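Local coordinates for dinoflagellate luciferase (Lingulodinium polyedrum, PDB 1VPR), which catalyses, as the third of three homologous luciferase domains, the oxidation of the open tetrapyrrole dinoflagellate luciferin by O2, emitting blue light near 475 nm, at residues 272-277 / 291-296; 65-70 / 220-225. All coordinates share one frame; numbering follows the deposited sequence.

Interaction 1: 272-277 / 291-296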
# COMPACT_ATOMS: atom_id res chain seq x y z
N CYS A 272 11.97 4.89 -7.64
CA CYS A 272 11.60 5.35 -6.29
C CYS A 272 10.28 6.11 -6.42
O CYS A 272 10.26 7.23 -6.96
CB CYS A 272 12.68 6.30 -5.73
SG CYS A 272 12.39 6.90 -4.02
N PHE A 273 9.17 5.51 -5.98
CA PHE A 273 7.87 6.18 -6.03
C PHE A 273 7.80 7.08 -4.81
O PHE A 273 8.10 6.66 -3.70
CB PHE A 273 6.70 5.17 -5.97
CG PHE A 273 6.50 4.37 -7.23
CD1 PHE A 273 7.35 3.33 -7.55
CD2 PHE A 273 5.45 4.67 -8.09
CE1 PHE A 273 7.18 2.58 -8.70
CE2 PHE A 273 5.25 3.93 -9.26
CZ PHE A 273 6.12 2.88 -9.57
N ARG A 274 7.38 8.32 -5.00
CA ARG A 274 7.31 9.21 -3.87
C ARG A 274 5.84 9.44 -3.60
O ARG A 274 5.04 9.48 -4.53
CB ARG A 274 8.10 10.48 -4.17
CG ARG A 274 9.61 10.20 -4.14
CD ARG A 274 10.43 11.44 -4.55
NE ARG A 274 10.08 11.82 -5.91
CZ ARG A 274 10.44 12.96 -6.48
NH1 ARG A 274 11.18 13.82 -5.79
NH2 ARG A 274 10.03 13.24 -7.72
N ILE A 275 5.48 9.61 -2.34
CA ILE A 275 4.06 9.65 -2.02
C ILE A 275 3.68 10.42 -0.78
O ILE A 275 4.51 10.61 0.12
CB ILE A 275 3.59 8.16 -1.89
CG1 ILE A 275 2.10 8.05 -1.54
CG2 ILE A 275 4.42 7.45 -0.79
CD1 ILE A 275 1.66 6.58 -1.47
N GLU A 276 2.43 10.90 -0.74
CA GLU A 276 1.92 11.56 0.45
C GLU A 276 0.48 11.13 0.66
O GLU A 276 -0.21 10.72 -0.31
CB GLU A 276 1.95 13.10 0.35
CG GLU A 276 1.06 13.74 -0.71
CD GLU A 276 0.70 15.16 -0.33
OE1 GLU A 276 1.63 16.00 -0.27
OE2 GLU A 276 -0.50 15.45 -0.06
N ARG A 277 0.03 11.17 1.92
CA ARG A 277 -1.37 10.91 2.26
C ARG A 277 -1.70 12.04 3.20
O ARG A 277 -0.96 12.28 4.15
CB ARG A 277 -1.59 9.59 3.00
CG ARG A 277 -1.62 8.35 2.08
CD ARG A 277 -1.54 7.06 2.90
NE ARG A 277 -1.78 5.90 2.03
CZ ARG A 277 -1.62 4.64 2.42
NH1 ARG A 277 -1.22 4.37 3.65
NH2 ARG A 277 -1.83 3.64 1.56
N ALA A 291 -1.37 10.72 -2.98
CA ALA A 291 -0.79 11.16 -4.23
C ALA A 291 0.56 10.47 -4.39
O ALA A 291 1.48 10.69 -3.58
CB ALA A 291 -0.62 12.70 -4.22
N THR A 292 0.68 9.65 -5.43
CA THR A 292 1.91 8.91 -5.72
C THR A 292 2.52 9.37 -7.04
O THR A 292 1.82 9.49 -8.04
CB THR A 292 1.62 7.42 -5.85
OG1 THR A 292 0.88 6.99 -4.70
CG2 THR A 292 2.92 6.63 -5.92
N GLU A 293 3.83 9.60 -7.04
CA GLU A 293 4.50 10.09 -8.25
C GLU A 293 5.77 9.37 -8.63
O GLU A 293 6.58 8.99 -7.79
CB GLU A 293 4.82 11.59 -8.10
CG GLU A 293 5.30 12.29 -9.38
CD GLU A 293 6.81 12.19 -9.65
OE1 GLU A 293 7.24 12.70 -10.71
OE2 GLU A 293 7.55 11.62 -8.81
N VAL A 294 5.93 9.19 -9.94
CA VAL A 294 7.13 8.60 -10.51
C VAL A 294 7.23 9.09 -11.97
O VAL A 294 6.23 9.16 -12.71
CB VAL A 294 7.12 7.06 -10.44
CG1 VAL A 294 6.15 6.46 -11.45
CG2 VAL A 294 8.54 6.53 -10.60
N GLY A 295 8.44 9.47 -12.34
CA GLY A 295 8.71 9.95 -13.69
C GLY A 295 7.79 11.03 -14.22
O GLY A 295 7.47 11.00 -15.40
N GLY A 296 7.37 11.97 -13.37
CA GLY A 296 6.50 13.05 -13.82
C GLY A 296 5.01 12.74 -13.86
O GLY A 296 4.18 13.57 -14.24
O HOH W 1 9.33 9.69 -7.62

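Interaction 2: 65-70 / 220-225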
# COMPACT_ATOMS: atom_id res chain seq x y z
N HIS A 65 -10.78 -8.03 -4.34
CA HIS A 65 -10.95 -6.64 -3.94
C HIS A 65 -12.09 -6.50 -2.93
O HIS A 65 -12.07 -5.61 -2.06
CB HIS A 65 -11.20 -5.77 -5.18
CG HIS A 65 -9.96 -5.09 -5.67
ND1 HIS A 65 -9.26 -4.19 -4.89
CD2 HIS A 65 -9.23 -5.28 -6.79
CE1 HIS A 65 -8.14 -3.87 -5.51
NE2 HIS A 65 -8.09 -4.51 -6.66
N GLU A 66 -13.06 -7.40 -3.01
CA GLU A 66 -14.20 -7.39 -2.11
C GLU A 66 -13.89 -7.96 -0.71
O GLU A 66 -14.75 -8.00 0.16
CB GLU A 66 -15.37 -8.17 -2.75
N LEU A 67 -12.64 -8.36 -0.49
CA LEU A 67 -12.27 -8.92 0.81
C LEU A 67 -11.74 -7.90 1.81
O LEU A 67 -10.91 -7.04 1.46
CB LEU A 67 -11.19 -10.00 0.63
CG LEU A 67 -11.48 -11.23 -0.23
CD1 LEU A 67 -10.16 -11.96 -0.56
CD2 LEU A 67 -12.44 -12.15 0.51
N GLY A 68 -12.23 -7.99 3.05
CA GLY A 68 -11.74 -7.17 4.15
C GLY A 68 -12.10 -5.73 4.47
O GLY A 68 -11.66 -5.23 5.52
N GLY A 69 -12.86 -5.04 3.62
CA GLY A 69 -13.18 -3.65 3.91
C GLY A 69 -14.58 -3.28 4.36
O GLY A 69 -14.90 -2.09 4.54
N LYS A 70 -15.41 -4.29 4.60
CA LYS A 70 -16.79 -4.05 5.00
C LYS A 70 -17.09 -3.94 6.48
O LYS A 70 -16.36 -4.49 7.31
CB LYS A 70 -17.69 -5.16 4.43
CG LYS A 70 -17.54 -5.39 2.95
CD LYS A 70 -18.69 -6.24 2.44
CE LYS A 70 -18.23 -7.29 1.47
NZ LYS A 70 -17.51 -6.71 0.33
N ALA A 220 -4.54 -3.28 4.47
CA ALA A 220 -4.67 -2.88 3.07
C ALA A 220 -5.19 -4.05 2.25
O ALA A 220 -5.17 -5.19 2.71
CB ALA A 220 -3.33 -2.43 2.52
N SER A 221 -5.64 -3.78 1.03
CA SER A 221 -6.20 -4.82 0.16
C SER A 221 -5.27 -5.96 -0.19
O SER A 221 -4.14 -5.73 -0.67
CB SER A 221 -6.71 -4.18 -1.13
OG SER A 221 -7.13 -5.16 -2.08
N VAL A 222 -5.73 -7.19 0.03
CA VAL A 222 -4.93 -8.36 -0.33
C VAL A 222 -5.06 -8.63 -1.84
O VAL A 222 -4.42 -9.52 -2.38
CB VAL A 222 -5.31 -9.60 0.50
CG1 VAL A 222 -4.79 -9.41 1.93
CG2 VAL A 222 -6.83 -9.82 0.50
N ALA A 223 -5.87 -7.84 -2.52
CA ALA A 223 -5.98 -7.99 -3.96
C ALA A 223 -4.72 -7.37 -4.56
O ALA A 223 -4.34 -7.67 -5.70
CB ALA A 223 -7.20 -7.25 -4.46
N LYS A 224 -4.06 -6.51 -3.78
CA LYS A 224 -2.85 -5.80 -4.24
C LYS A 224 -1.58 -6.17 -3.47
O LYS A 224 -0.53 -6.45 -4.06
CB LYS A 224 -3.09 -4.28 -4.13
CG LYS A 224 -4.30 -3.78 -4.93
CD LYS A 224 -4.67 -2.30 -4.66
CE LYS A 224 -3.48 -1.36 -4.87
NZ LYS A 224 -2.96 -1.33 -6.28
N PHE A 225 -1.68 -6.17 -2.14
CA PHE A 225 -0.55 -6.48 -1.27
C PHE A 225 -0.63 -7.91 -0.73
O PHE A 225 -1.70 -8.35 -0.27
CB PHE A 225 -0.52 -5.48 -0.10
CG PHE A 225 -0.39 -4.04 -0.55
CD1 PHE A 225 -1.52 -3.24 -0.71
CD2 PHE A 225 0.86 -3.52 -0.89
CE1 PHE A 225 -1.41 -1.94 -1.22
CE2 PHE A 225 0.98 -2.23 -1.39
CZ PHE A 225 -0.15 -1.44 -1.56
O HOH W 2 -9.66 -3.95 -2.11
O HOH W 3 -8.86 -6.82 -0.48
O HOH W 4 -8.13 -7.33 1.92

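Interaction 1: 272-277 / 291-296
In the antiparallel hairpin of strands 271-282 and 285-294, R274 pairs with E293 through backbone and side chain. R274 N gives its hydrogen to E293 O at 3.0 Å, and E293 N returns one to R274 O at 2.8 Å; E276 and A291 form the next hydrogen-bonded pair. The charged side chains lie side by side on the face shared with E276 and A291. E293 turns at chi2 (-86°), and R274 NH2 makes a salt bridge to E293 OE2 at 3.2 Å, from above the carboxylate plane. Water 1 accepts from R274 NE within bonding distance of C272 O and E293 O, tying the guanidinium to the backbone; R274 NH1 also bonds to D113 O and NH2 to F111 O. E293 OE1 accepts from G296 N at 2.8 Å. An alanine in place of E293 would probably cost R274 its carboxylate mate and let the turn at G296 move more freely. On the opposite face, that of the non-hydrogen-bonded pair I275 and T292, V294 CB sits over the F273 ring, 4.1 Å from its centroid, while T292 CG2 approaches the ring edge. This is a regular antiparallel hairpin, of the kind that builds the calycin beta barrel.

Interaction 2: 65-70 / 220-225
A methyl group sits over an imidazole almost dead centre: A223 CB lies 3.5 Å from the centroid of the H65 ring and only 2° off its normal. All five ring atoms are thus nearly equally far from this carbon, a CH-pi contact. The chi1 of H65, at -97°, lies away from the staggered positions and sets CG where the ring can meet A223, although CB itself points away from 220-225. K224 adds its aliphatic part, with CG 3.9 Å from H65 CE1, while its NZ goes on to H199 O and T202 OG1. NE2 of H65 is held by Q172 OE1 of helix 172-181. S221 forms an ST turn, its OG accepting from A223 N at 3.0 Å; this turn lies in the loop between strands 215-219 and 229-233 of the barrel and faces the chain as it leaves helix 57-65. Polar links between the two loops run through water. Water 2 joins H65 O, H65 ND1 and S221 OG, the last at 2.8 Å. Water 3 donates to L67 O and accepts from S221 OG, and water 4 carries L67 O to V222 N, so L67 O takes a hydrogen from each. Beyond the waters, L67 CD1 touches V222 CG2 at 4.1 Å, the two side chains crossing at about a right angle, with F29 against both.

In the fold
Both contacts are largely buried, yet they hold different things. Interaction 1 joins neighbouring strands of the ten-stranded sheet, and direct backbone bonds set its register; interaction 2 joins two loops 150 residues apart, bringing the chain after helix 57-65 against a loop between two barrel strands. Direct bonds and a salt bridge dominate the first, with one water assisting; in the second the polar links pass through waters, beside a methyl over an imidazole and one apolar touch. They lie on opposite sides of the chain's centre, with centres 22 Å apart and nearest atoms about 6 Å apart. The loop residues H199 and H200 approach both: H199 meets F273 and K224, H200 meets T292 and F225.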